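Local coordinates for decapping and exoribonuclease protein 1 (Kluyveromyces lactis, PDB 4GPS) that removes the NAD cap from the 5' end of RNAs, using a divalent metal cation, and combines decapping with 5'-3' exoribonuclease activity, at residues T79-L83 / W315-L320; P110-V116 / D244-E248; R308-L312 / F365-P370. All blocks are in the same frame, centred on the assembly; numbering follows the deposited sequence.

Contacts 1 and 3 have centres about 13 Å apart, and both draw on helix 305-319: contact 3 uses an earlier part, 308-312, and contact 1 its C-terminal part, within 315-320. They touch where Trp315 packs on Pro370; their segments alternate along the chain, and the loop before strand 86-95 and the start of helix 370-393 both pack on this helix. Contact 2 stands apart, its centre about 25 Å from contact 1 and 30 Å from contact 3, and is nested in the span that contact 1 closes. It joins the approach to helix 114-122 to the end of helix 233-246, beside the metal-binding residues Glu243 and Ile294, whereas contact 1 includes Gln317, probably a substrate-binding residue.

Contact 1: residues T79-L83 / W315-L320; sequences TPKLL and WIQTNL
Trp315 and Asn319 meet the loop 79-83 through three direct hydrogen bonds, one of them weak. Trp315 NE1 gives its hydrogen to Thr79 OG1 at 3.1 Å, and the hydroxyl lies almost exactly in the indole plane, at the edge where the N-H points. The same oxygen donates to the carbonyl oxygen of its neighbour Pro80, so it both accepts and donates, a double role that suits threonine. Asn319 then matches the loop backbone with both ends of its amide. OD1 takes the N-H of Leu82 at 2.9 Å, while ND2 makes the weak bond to Pro80 O at 3.4 Å. With its CG anti to the backbone N (chi1 -161°), Asn319 turns this amide toward the loop. Water 1 adds a bridge, accepting from Leu83 N and donating to Asn319 O.

Apolar contacts fill in around this polar strip. Leu82 divides its branches: CD2 meets Trp315 CH2 at 3.8 Å, whereas CD1 lies 3.9 Å from Ile316 CG2 and also meets Leu320 CG. The side chains of Pro80 and Trp315 run at about a right angle, CG 4.0 Å from CZ2 of Trp315. Leu83 CD1 approaches Leu320 CD2 at 4.0 Å. A forked leucine suits a place with apolar partners on two branches.

The same helix carries Gln317, probably a substrate-binding residue, whose CB points away from the loop. Helix 370-393 packs on Pro80 and Leu82, helix 346-353 meets Thr79 and Trp315, and helix 182-190 covers Ile316 and Leu320. The loop thus lies among helices just before it enters strand 86-95.

Contact 2: residues P110-V116 / D244-E248; sequences PRLRPEV and DLLIE
Arg111 and Glu248 are brought side by side by complementary chain shapes: the arginine bends at chi3 (62°), while the glutamate runs straight beyond CG (chi2 178°). OE2 of Glu248 comes to the edge of the guanidinium, where NE makes a weak hydrogen bond of 3.3 Å within a salt bridge. Water 2 closes the pair, accepting from Arg111 NH2 and donating to Glu248 OE2.

Next to this pair the backbones form a single beta bridge at Leu112 and Ile247. Glu248 N reaches Arg111 O at 2.9 Å, and Arg113 N reaches Leu246 O at 2.8 Å. The bridge joins the end of helix 233-246 to the approach to helix 114-122, where Arg113 holds the N-cap position and Pro114 begins the helix, where its missing N-H costs little. Arg113 curls back at chi2 and chi3: NE makes a weak 3.4 Å bond to Leu245 O, and within its own segment NH1 makes a salt bridge, its hydrogen bond weak, to Glu115 OE2.

Val116 and Leu246 cross at about a right angle, CG2 of Val116 3.7 Å from CD2 of Leu246, while Leu112 CD1 lies alongside Leu246 CB. Leu112, Leu246 and Ile247 all pack on Ile294, a metal-binding residue, with Glu243 close by.

The chemistry is therefore layered: two short backbone bonds set the register, the weak, water-bridged Arg111-Glu248 pair at the surface probably adds less, and buried leucines pack near the metal site.

Contact 3: residues R308-L312 / F365-P370; sequences RRKLL and FYKFNP
Arg308 lays its aliphatic base over one face of Phe368, CB standing 3.9 Å from the ring centroid in a CH-pi contact. The chain then doubles back, bent at chi2 (-72°) and chi3 (-63°), so that Phe368 CD1 lies over one face of the guanidinium, the planes steeply inclined. NH2 of Arg308 gives a hydrogen to water 3 at 2.8 Å, and the water passes one to Phe368 O, so the charged end reaches the loop backbone through one bridging water.

Arg309 stays extended from CG to NE and runs past the same ring to another. Its CG comes within 3.7 Å of Phe368 CE2, and at its end NH2 sits above one face of Phe365, 3.4 Å from CZ. The planes stand 74° apart, so the guanidinium meets that face edge-on in a cation-pi contact. NE is hydrogen-bonded to Phe193 O, which helps to fix the head.

Leu312, one turn on from Arg308, places CD2 at the edge of the Phe368 ring and CD1 4.2 Å from CB of Pro370. Asn369 N-caps helix 370-393, accepting from Asn371 N, and the contact joins helix 305-319 to the entrance of that helix.

Both arginines combine apolar stems with cationic heads, which suits a helix face packed on aromatic rings. The contact probably rests largely on dispersion and cation-pi attraction, with water carrying the link from Arg308 to the loop carbonyl.

Contact 1: residues T79-L83 / W315-L320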
loop_
_atom_site.group_PDB
_atom_site.type_symbol
_atom_site.label_atom_id
_atom_site.label_comp_id
_atom_site.label_asym_id
_atom_site.label_seq_id
_atom_site.Cartn_x
_atom_site.Cartn_y
_atom_site.Cartn_z
ATOM N N THR A 79 0.659 -5.896 -16.682
ATOM C CA THR A 79 1.162 -5.135 -15.560
ATOM C C THR A 79 2.487 -5.738 -15.043
ATOM O O THR A 79 2.643 -6.946 -14.998
ATOM C CB THR A 79 0.119 -5.126 -14.426
ATOM O OG1 THR A 79 0.655 -4.449 -13.284
ATOM C CG2 THR A 79 -0.277 -6.561 -14.049
ATOM N N PRO A 80 3.464 -4.891 -14.690
ATOM C CA PRO A 80 4.724 -5.421 -14.180
ATOM C C PRO A 80 4.495 -5.815 -12.719
ATOM O O PRO A 80 3.465 -5.475 -12.133
ATOM C CB PRO A 80 5.679 -4.228 -14.329
ATOM C CG PRO A 80 4.777 -3.073 -14.113
ATOM C CD PRO A 80 3.586 -3.453 -14.969
ATOM N N LYS A 81 5.413 -6.568 -12.133
ATOM C CA LYS A 81 5.258 -6.919 -10.720
ATOM C C LYS A 81 6.317 -6.128 -9.941
ATOM O O LYS A 81 7.443 -5.998 -10.404
ATOM C CB LYS A 81 5.425 -8.428 -10.505
ATOM C CG LYS A 81 4.114 -9.206 -10.609
ATOM C CD LYS A 81 4.339 -10.686 -10.253
ATOM C CE LYS A 81 3.215 -11.614 -10.777
ATOM N NZ LYS A 81 1.904 -11.443 -10.056
ATOM N N LEU A 82 5.955 -5.573 -8.789
ATOM C CA LEU A 82 6.930 -4.813 -8.025
ATOM C C LEU A 82 7.876 -5.755 -7.296
ATOM O O LEU A 82 9.085 -5.513 -7.226
ATOM C CB LEU A 82 6.230 -3.881 -7.042
ATOM C CG LEU A 82 5.399 -2.789 -7.723
ATOM C CD1 LEU A 82 4.664 -1.963 -6.664
ATOM C CD2 LEU A 82 6.305 -1.893 -8.594
ATOM N N LEU A 83 7.327 -6.851 -6.789
ATOM C CA LEU A 83 8.114 -7.844 -6.055
ATOM C C LEU A 83 8.048 -9.188 -6.752
ATOM O O LEU A 83 7.089 -9.475 -7.451
ATOM C CB LEU A 83 7.576 -7.977 -4.622
ATOM C CG LEU A 83 7.745 -6.713 -3.770
ATOM C CD1 LEU A 83 6.976 -6.854 -2.460
ATOM C CD2 LEU A 83 9.264 -6.456 -3.536
ATOM N N TRP A 315 -2.972 0.963 -7.412
ATOM C CA TRP A 315 -2.234 -0.034 -8.136
ATOM C C TRP A 315 -1.010 -0.467 -7.311
ATOM O O TRP A 315 -0.784 -1.663 -7.152
ATOM C CB TRP A 315 -1.777 0.539 -9.481
ATOM C CG TRP A 315 -0.861 -0.386 -10.245
ATOM C CD1 TRP A 315 -1.226 -1.489 -10.987
ATOM C CD2 TRP A 315 0.563 -0.340 -10.274
ATOM N NE1 TRP A 315 -0.117 -2.126 -11.461
ATOM C CE2 TRP A 315 1.000 -1.448 -11.042
ATOM C CE3 TRP A 315 1.524 0.525 -9.718
ATOM C CZ2 TRP A 315 2.361 -1.711 -11.276
ATOM C CZ3 TRP A 315 2.883 0.258 -9.948
ATOM C CH2 TRP A 315 3.281 -0.851 -10.721
ATOM N N ILE A 316 -0.214 0.481 -6.797
ATOM C CA ILE A 316 0.974 0.099 -6.019
ATOM C C ILE A 316 0.546 -0.699 -4.807
ATOM O O ILE A 316 1.185 -1.681 -4.448
ATOM C CB ILE A 316 1.735 1.296 -5.495
ATOM C CG1 ILE A 316 2.231 2.140 -6.669
ATOM C CG2 ILE A 316 2.897 0.823 -4.607
ATOM C CD1 ILE A 316 2.659 3.517 -6.253
ATOM N N GLN A 317 -0.555 -0.274 -4.195
ATOM C CA GLN A 317 -1.074 -0.936 -3.005
ATOM C C GLN A 317 -1.395 -2.420 -3.204
ATOM O O GLN A 317 -0.959 -3.261 -2.421
ATOM C CB GLN A 317 -2.293 -0.181 -2.490
ATOM C CG GLN A 317 -3.053 -0.876 -1.424
ATOM C CD GLN A 317 -4.405 -0.218 -1.150
ATOM O OE1 GLN A 317 -5.248 -0.785 -0.459
ATOM N NE2 GLN A 317 -4.609 0.976 -1.685
ATOM N N THR A 318 -2.130 -2.768 -4.246
ATOM C CA THR A 318 -2.442 -4.171 -4.430
ATOM C C THR A 318 -1.301 -4.911 -5.092
ATOM O O THR A 318 -1.064 -6.092 -4.799
ATOM C CB THR A 318 -3.740 -4.386 -5.217
ATOM O OG1 THR A 318 -3.723 -3.612 -6.406
ATOM C CG2 THR A 318 -4.947 -3.980 -4.357
ATOM N N ASN A 319 -0.549 -4.212 -5.938
ATOM C CA ASN A 319 0.564 -4.870 -6.601
ATOM C C ASN A 319 1.655 -5.350 -5.651
ATOM O O ASN A 319 2.410 -6.244 -5.999
ATOM C CB ASN A 319 1.184 -3.976 -7.661
ATOM C CG ASN A 319 1.997 -4.763 -8.646
ATOM O OD1 ASN A 319 3.206 -4.732 -8.627
ATOM N ND2 ASN A 319 1.319 -5.509 -9.498
ATOM N N LEU A 320 1.755 -4.758 -4.461
ATOM C CA LEU A 320 2.758 -5.202 -3.478
ATOM C C LEU A 320 2.355 -6.520 -2.770
ATOM O O LEU A 320 3.126 -7.084 -1.984
ATOM C CB LEU A 320 2.990 -4.110 -2.415
ATOM C CG LEU A 320 3.830 -2.904 -2.812
ATOM C CD1 LEU A 320 3.501 -1.854 -1.839
ATOM C CD2 LEU A 320 5.349 -3.218 -2.834
HETATM O O HOH W 1 4.544 -7.659 -6.884
#

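Contact 2: residues P110-V116 / D244-E248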
loop_
_atom_site.group_PDB
_atom_site.type_symbol
_atom_site.label_atom_id
_atom_site.label_comp_id
_atom_site.label_asym_id
_atom_site.label_seq_id
_atom_site.Cartn_x
_atom_site.Cartn_y
_atom_site.Cartn_z
ATOM N N PRO A 110 -11.834 -11.124 8.122
ATOM C CA PRO A 110 -13.078 -10.374 7.876
ATOM C C PRO A 110 -13.684 -10.879 6.556
ATOM O O PRO A 110 -13.011 -10.914 5.515
ATOM C CB PRO A 110 -12.614 -8.906 7.774
ATOM C CG PRO A 110 -11.296 -8.897 8.458
ATOM C CD PRO A 110 -10.665 -10.238 8.067
ATOM N N ARG A 111 -14.950 -11.269 6.595
ATOM C CA ARG A 111 -15.592 -11.782 5.406
ATOM C C ARG A 111 -16.332 -10.710 4.635
ATOM O O ARG A 111 -17.072 -9.926 5.195
ATOM C CB ARG A 111 -16.564 -12.919 5.785
ATOM C CG ARG A 111 -15.893 -14.114 6.472
ATOM C CD ARG A 111 -16.885 -14.957 7.312
ATOM N NE ARG A 111 -17.947 -15.546 6.493
ATOM C CZ ARG A 111 -17.837 -16.661 5.767
ATOM N NH1 ARG A 111 -16.706 -17.361 5.738
ATOM N NH2 ARG A 111 -18.873 -17.068 5.045
ATOM N N LEU A 112 -16.094 -10.667 3.339
ATOM C CA LEU A 112 -16.804 -9.747 2.470
ATOM C C LEU A 112 -18.198 -10.387 2.405
ATOM O O LEU A 112 -18.321 -11.613 2.210
ATOM C CB LEU A 112 -16.165 -9.757 1.079
ATOM C CG LEU A 112 -16.732 -8.781 0.057
ATOM C CD1 LEU A 112 -16.421 -7.327 0.483
ATOM C CD2 LEU A 112 -16.135 -9.086 -1.310
ATOM N N ARG A 113 -19.240 -9.586 2.575
ATOM C CA ARG A 113 -20.606 -10.111 2.546
ATOM C C ARG A 113 -20.894 -11.023 1.367
ATOM O O ARG A 113 -20.472 -10.752 0.250
ATOM C CB ARG A 113 -21.587 -8.969 2.554
ATOM C CG ARG A 113 -21.686 -8.350 3.906
ATOM C CD ARG A 113 -23.100 -8.403 4.350
ATOM N NE ARG A 113 -23.606 -7.060 4.546
ATOM C CZ ARG A 113 -24.865 -6.725 4.325
ATOM N NH1 ARG A 113 -25.707 -7.652 3.905
ATOM N NH2 ARG A 113 -25.269 -5.472 4.509
ATOM N N PRO A 114 -21.623 -12.124 1.597
ATOM C CA PRO A 114 -21.914 -13.038 0.477
ATOM C C PRO A 114 -22.727 -12.446 -0.697
ATOM O O PRO A 114 -22.467 -12.763 -1.860
ATOM C CB PRO A 114 -22.588 -14.239 1.164
ATOM C CG PRO A 114 -23.157 -13.659 2.436
ATOM C CD PRO A 114 -22.125 -12.656 2.879
ATOM N N GLU A 115 -23.683 -11.575 -0.394
ATOM C CA GLU A 115 -24.477 -10.935 -1.440
ATOM C C GLU A 115 -23.516 -10.161 -2.340
ATOM O O GLU A 115 -23.696 -10.119 -3.559
ATOM C CB GLU A 115 -25.511 -9.965 -0.840
ATOM C CG GLU A 115 -26.428 -10.605 0.175
ATOM C CD GLU A 115 -25.863 -10.571 1.589
ATOM O OE1 GLU A 115 -24.642 -10.763 1.768
ATOM O OE2 GLU A 115 -26.653 -10.357 2.531
ATOM N N VAL A 116 -22.499 -9.558 -1.714
ATOM C CA VAL A 116 -21.486 -8.804 -2.424
ATOM C C VAL A 116 -20.551 -9.742 -3.233
ATOM O O VAL A 116 -20.200 -9.431 -4.374
ATOM C CB VAL A 116 -20.664 -7.923 -1.421
ATOM C CG1 VAL A 116 -19.460 -7.293 -2.114
ATOM C CG2 VAL A 116 -21.557 -6.841 -0.828
ATOM N N ASP A 244 -17.938 -0.836 6.276
ATOM C CA ASP A 244 -18.936 -1.320 7.225
ATOM C C ASP A 244 -20.088 -2.035 6.517
ATOM O O ASP A 244 -20.470 -3.140 6.891
ATOM C CB ASP A 244 -19.487 -0.148 8.031
ATOM C CG ASP A 244 -19.838 -0.537 9.448
ATOM O OD1 ASP A 244 -20.618 -1.502 9.627
ATOM O OD2 ASP A 244 -19.333 0.128 10.386
ATOM N N LEU A 245 -20.633 -1.385 5.495
ATOM C CA LEU A 245 -21.731 -1.915 4.686
ATOM C C LEU A 245 -21.390 -3.201 3.869
ATOM O O LEU A 245 -22.240 -4.069 3.711
ATOM C CB LEU A 245 -22.215 -0.789 3.743
ATOM C CG LEU A 245 -23.293 -1.077 2.695
ATOM C CD1 LEU A 245 -24.653 -1.299 3.415
ATOM C CD2 LEU A 245 -23.368 0.099 1.705
ATOM N N LEU A 246 -20.152 -3.341 3.379
ATOM C CA LEU A 246 -19.772 -4.508 2.555
ATOM C C LEU A 246 -19.225 -5.720 3.319
ATOM O O LEU A 246 -19.223 -6.843 2.820
ATOM C CB LEU A 246 -18.748 -4.074 1.470
ATOM C CG LEU A 246 -19.230 -2.918 0.557
ATOM C CD1 LEU A 246 -18.114 -2.406 -0.263
ATOM C CD2 LEU A 246 -20.370 -3.344 -0.325
ATOM N N ILE A 247 -18.775 -5.490 4.544
ATOM C CA ILE A 247 -18.163 -6.549 5.349
ATOM C C ILE A 247 -19.054 -7.111 6.475
ATOM O O ILE A 247 -19.664 -6.351 7.230
ATOM C CB ILE A 247 -16.830 -5.998 5.976
ATOM C CG1 ILE A 247 -15.917 -5.446 4.869
ATOM C CG2 ILE A 247 -16.101 -7.077 6.708
ATOM C CD1 ILE A 247 -14.785 -4.534 5.387
ATOM N N GLU A 248 -19.133 -8.436 6.572
ATOM C CA GLU A 248 -19.894 -9.078 7.646
ATOM C C GLU A 248 -19.212 -8.796 8.980
ATOM O O GLU A 248 -19.793 -8.147 9.848
ATOM C CB GLU A 248 -19.967 -10.589 7.437
ATOM C CG GLU A 248 -21.338 -11.076 6.961
ATOM C CD GLU A 248 -21.393 -12.585 6.701
ATOM O OE1 GLU A 248 -22.477 -13.062 6.274
ATOM O OE2 GLU A 248 -20.365 -13.282 6.920
HETATM O O HOH W 2 -20.685 -15.202 5.270
#

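Contact 3: residues R308-L312 / F365-P370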
loop_
_atom_site.group_PDB
_atom_site.type_symbol
_atom_site.label_atom_id
_atom_site.label_comp_id
_atom_site.label_asym_id
_atom_site.label_seq_id
_atom_site.Cartn_x
_atom_site.Cartn_y
_atom_site.Cartn_z
ATOM N N ARG A 308 -5.527 10.597 -10.538
ATOM C CA ARG A 308 -4.461 9.814 -11.143
ATOM C C ARG A 308 -3.540 9.334 -10.032
ATOM O O ARG A 308 -3.056 8.210 -10.075
ATOM C CB ARG A 308 -3.696 10.645 -12.177
ATOM C CG ARG A 308 -4.570 11.050 -13.385
ATOM C CD ARG A 308 -4.900 9.882 -14.313
ATOM N NE ARG A 308 -3.693 9.314 -14.919
ATOM C CZ ARG A 308 -2.964 9.890 -15.877
ATOM N NH1 ARG A 308 -3.300 11.069 -16.381
ATOM N NH2 ARG A 308 -1.865 9.288 -16.311
ATOM N N ARG A 309 -3.315 10.184 -9.029
ATOM C CA ARG A 309 -2.482 9.825 -7.879
ATOM C C ARG A 309 -3.128 8.684 -7.107
ATOM O O ARG A 309 -2.452 7.738 -6.698
ATOM C CB ARG A 309 -2.339 11.002 -6.918
ATOM C CG ARG A 309 -1.046 11.718 -6.985
ATOM C CD ARG A 309 -1.212 13.113 -6.450
ATOM N NE ARG A 309 -0.172 13.955 -7.007
ATOM C CZ ARG A 309 -0.239 15.272 -7.108
ATOM N NH1 ARG A 309 -1.317 15.934 -6.686
ATOM N NH2 ARG A 309 0.788 15.921 -7.626
ATOM N N LYS A 310 -4.436 8.790 -6.899
ATOM C CA LYS A 310 -5.165 7.764 -6.167
ATOM C C LYS A 310 -5.136 6.415 -6.912
ATOM O O LYS A 310 -4.879 5.375 -6.304
ATOM C CB LYS A 310 -6.613 8.224 -5.904
ATOM C CG LYS A 310 -7.463 7.166 -5.284
ATOM C CD LYS A 310 -8.916 7.599 -5.123
ATOM C CE LYS A 310 -9.102 8.649 -4.043
ATOM N NZ LYS A 310 -10.555 8.993 -3.942
ATOM N N LEU A 311 -5.388 6.440 -8.219
ATOM C CA LEU A 311 -5.361 5.225 -9.035
ATOM C C LEU A 311 -3.959 4.600 -8.998
ATOM O O LEU A 311 -3.824 3.392 -8.795
ATOM C CB LEU A 311 -5.772 5.534 -10.477
ATOM C CG LEU A 311 -7.248 5.945 -10.618
ATOM C CD1 LEU A 311 -7.437 6.635 -11.938
ATOM C CD2 LEU A 311 -8.175 4.726 -10.504
ATOM N N LEU A 312 -2.913 5.414 -9.145
ATOM C CA LEU A 312 -1.558 4.870 -9.108
ATOM C C LEU A 312 -1.263 4.264 -7.735
ATOM O O LEU A 312 -0.703 3.175 -7.628
ATOM C CB LEU A 312 -0.524 5.961 -9.436
ATOM C CG LEU A 312 0.962 5.582 -9.340
ATOM C CD1 LEU A 312 1.257 4.490 -10.393
ATOM C CD2 LEU A 312 1.866 6.826 -9.517
ATOM N N PHE A 365 4.272 15.025 -13.327
ATOM C CA PHE A 365 4.721 13.866 -12.518
ATOM C C PHE A 365 4.929 12.525 -13.235
ATOM O O PHE A 365 4.294 11.519 -12.904
ATOM C CB PHE A 365 3.740 13.653 -11.347
ATOM C CG PHE A 365 3.456 14.891 -10.618
ATOM C CD1 PHE A 365 2.498 15.788 -11.109
ATOM C CD2 PHE A 365 4.264 15.273 -9.541
ATOM C CE1 PHE A 365 2.347 17.064 -10.545
ATOM C CE2 PHE A 365 4.136 16.542 -8.962
ATOM C CZ PHE A 365 3.172 17.453 -9.464
ATOM N N TYR A 366 5.829 12.521 -14.203
ATOM C CA TYR A 366 6.126 11.334 -14.975
ATOM C C TYR A 366 4.852 10.726 -15.512
ATOM O O TYR A 366 4.790 9.525 -15.733
ATOM C CB TYR A 366 6.880 10.323 -14.108
ATOM C CG TYR A 366 8.135 10.920 -13.564
ATOM C CD1 TYR A 366 8.144 11.555 -12.330
ATOM C CD2 TYR A 366 9.302 10.928 -14.317
ATOM C CE1 TYR A 366 9.293 12.191 -11.846
ATOM C CE2 TYR A 366 10.469 11.568 -13.852
ATOM C CZ TYR A 366 10.461 12.196 -12.616
ATOM O OH TYR A 366 11.607 12.834 -12.149
ATOM N N LYS A 367 3.847 11.570 -15.735
ATOM C CA LYS A 367 2.533 11.128 -16.214
ATOM C C LYS A 367 1.971 9.927 -15.419
ATOM O O LYS A 367 1.234 9.096 -15.965
ATOM C CB LYS A 367 2.589 10.792 -17.699
ATOM C CG LYS A 367 2.948 11.970 -18.573
ATOM C CD LYS A 367 2.796 11.622 -20.035
ATOM C CE LYS A 367 2.804 12.864 -20.920
ATOM N NZ LYS A 367 2.262 12.538 -22.275
ATOM N N PHE A 368 2.314 9.856 -14.127
ATOM C CA PHE A 368 1.836 8.789 -13.237
ATOM C C PHE A 368 1.904 7.402 -13.906
ATOM O O PHE A 368 0.973 6.585 -13.838
ATOM C CB PHE A 368 0.391 9.070 -12.789
ATOM C CG PHE A 368 0.163 10.471 -12.289
ATOM C CD1 PHE A 368 -0.286 11.473 -13.157
ATOM C CD2 PHE A 368 0.407 10.797 -10.955
ATOM C CE1 PHE A 368 -0.487 12.781 -12.703
ATOM C CE2 PHE A 368 0.212 12.095 -10.492
ATOM C CZ PHE A 368 -0.237 13.093 -11.375
ATOM N N ASN A 369 3.024 7.126 -14.551
ATOM C CA ASN A 369 3.181 5.853 -15.223
ATOM C C ASN A 369 3.619 4.770 -14.215
ATOM O O ASN A 369 4.681 4.891 -13.598
ATOM C CB ASN A 369 4.230 6.004 -16.339
ATOM C CG ASN A 369 4.232 4.833 -17.305
ATOM O OD1 ASN A 369 4.249 3.663 -16.906
ATOM N ND2 ASN A 369 4.229 5.147 -18.589
ATOM N N PRO A 370 2.821 3.694 -14.059
ATOM C CA PRO A 370 3.188 2.627 -13.122
ATOM C C PRO A 370 4.571 2.041 -13.437
ATOM O O PRO A 370 5.235 1.503 -12.548
ATOM C CB PRO A 370 2.104 1.575 -13.313
ATOM C CG PRO A 370 1.023 2.282 -14.053
ATOM C CD PRO A 370 1.671 3.309 -14.885
HETATM O O HOH W 3 -1.349 6.953 -14.846
#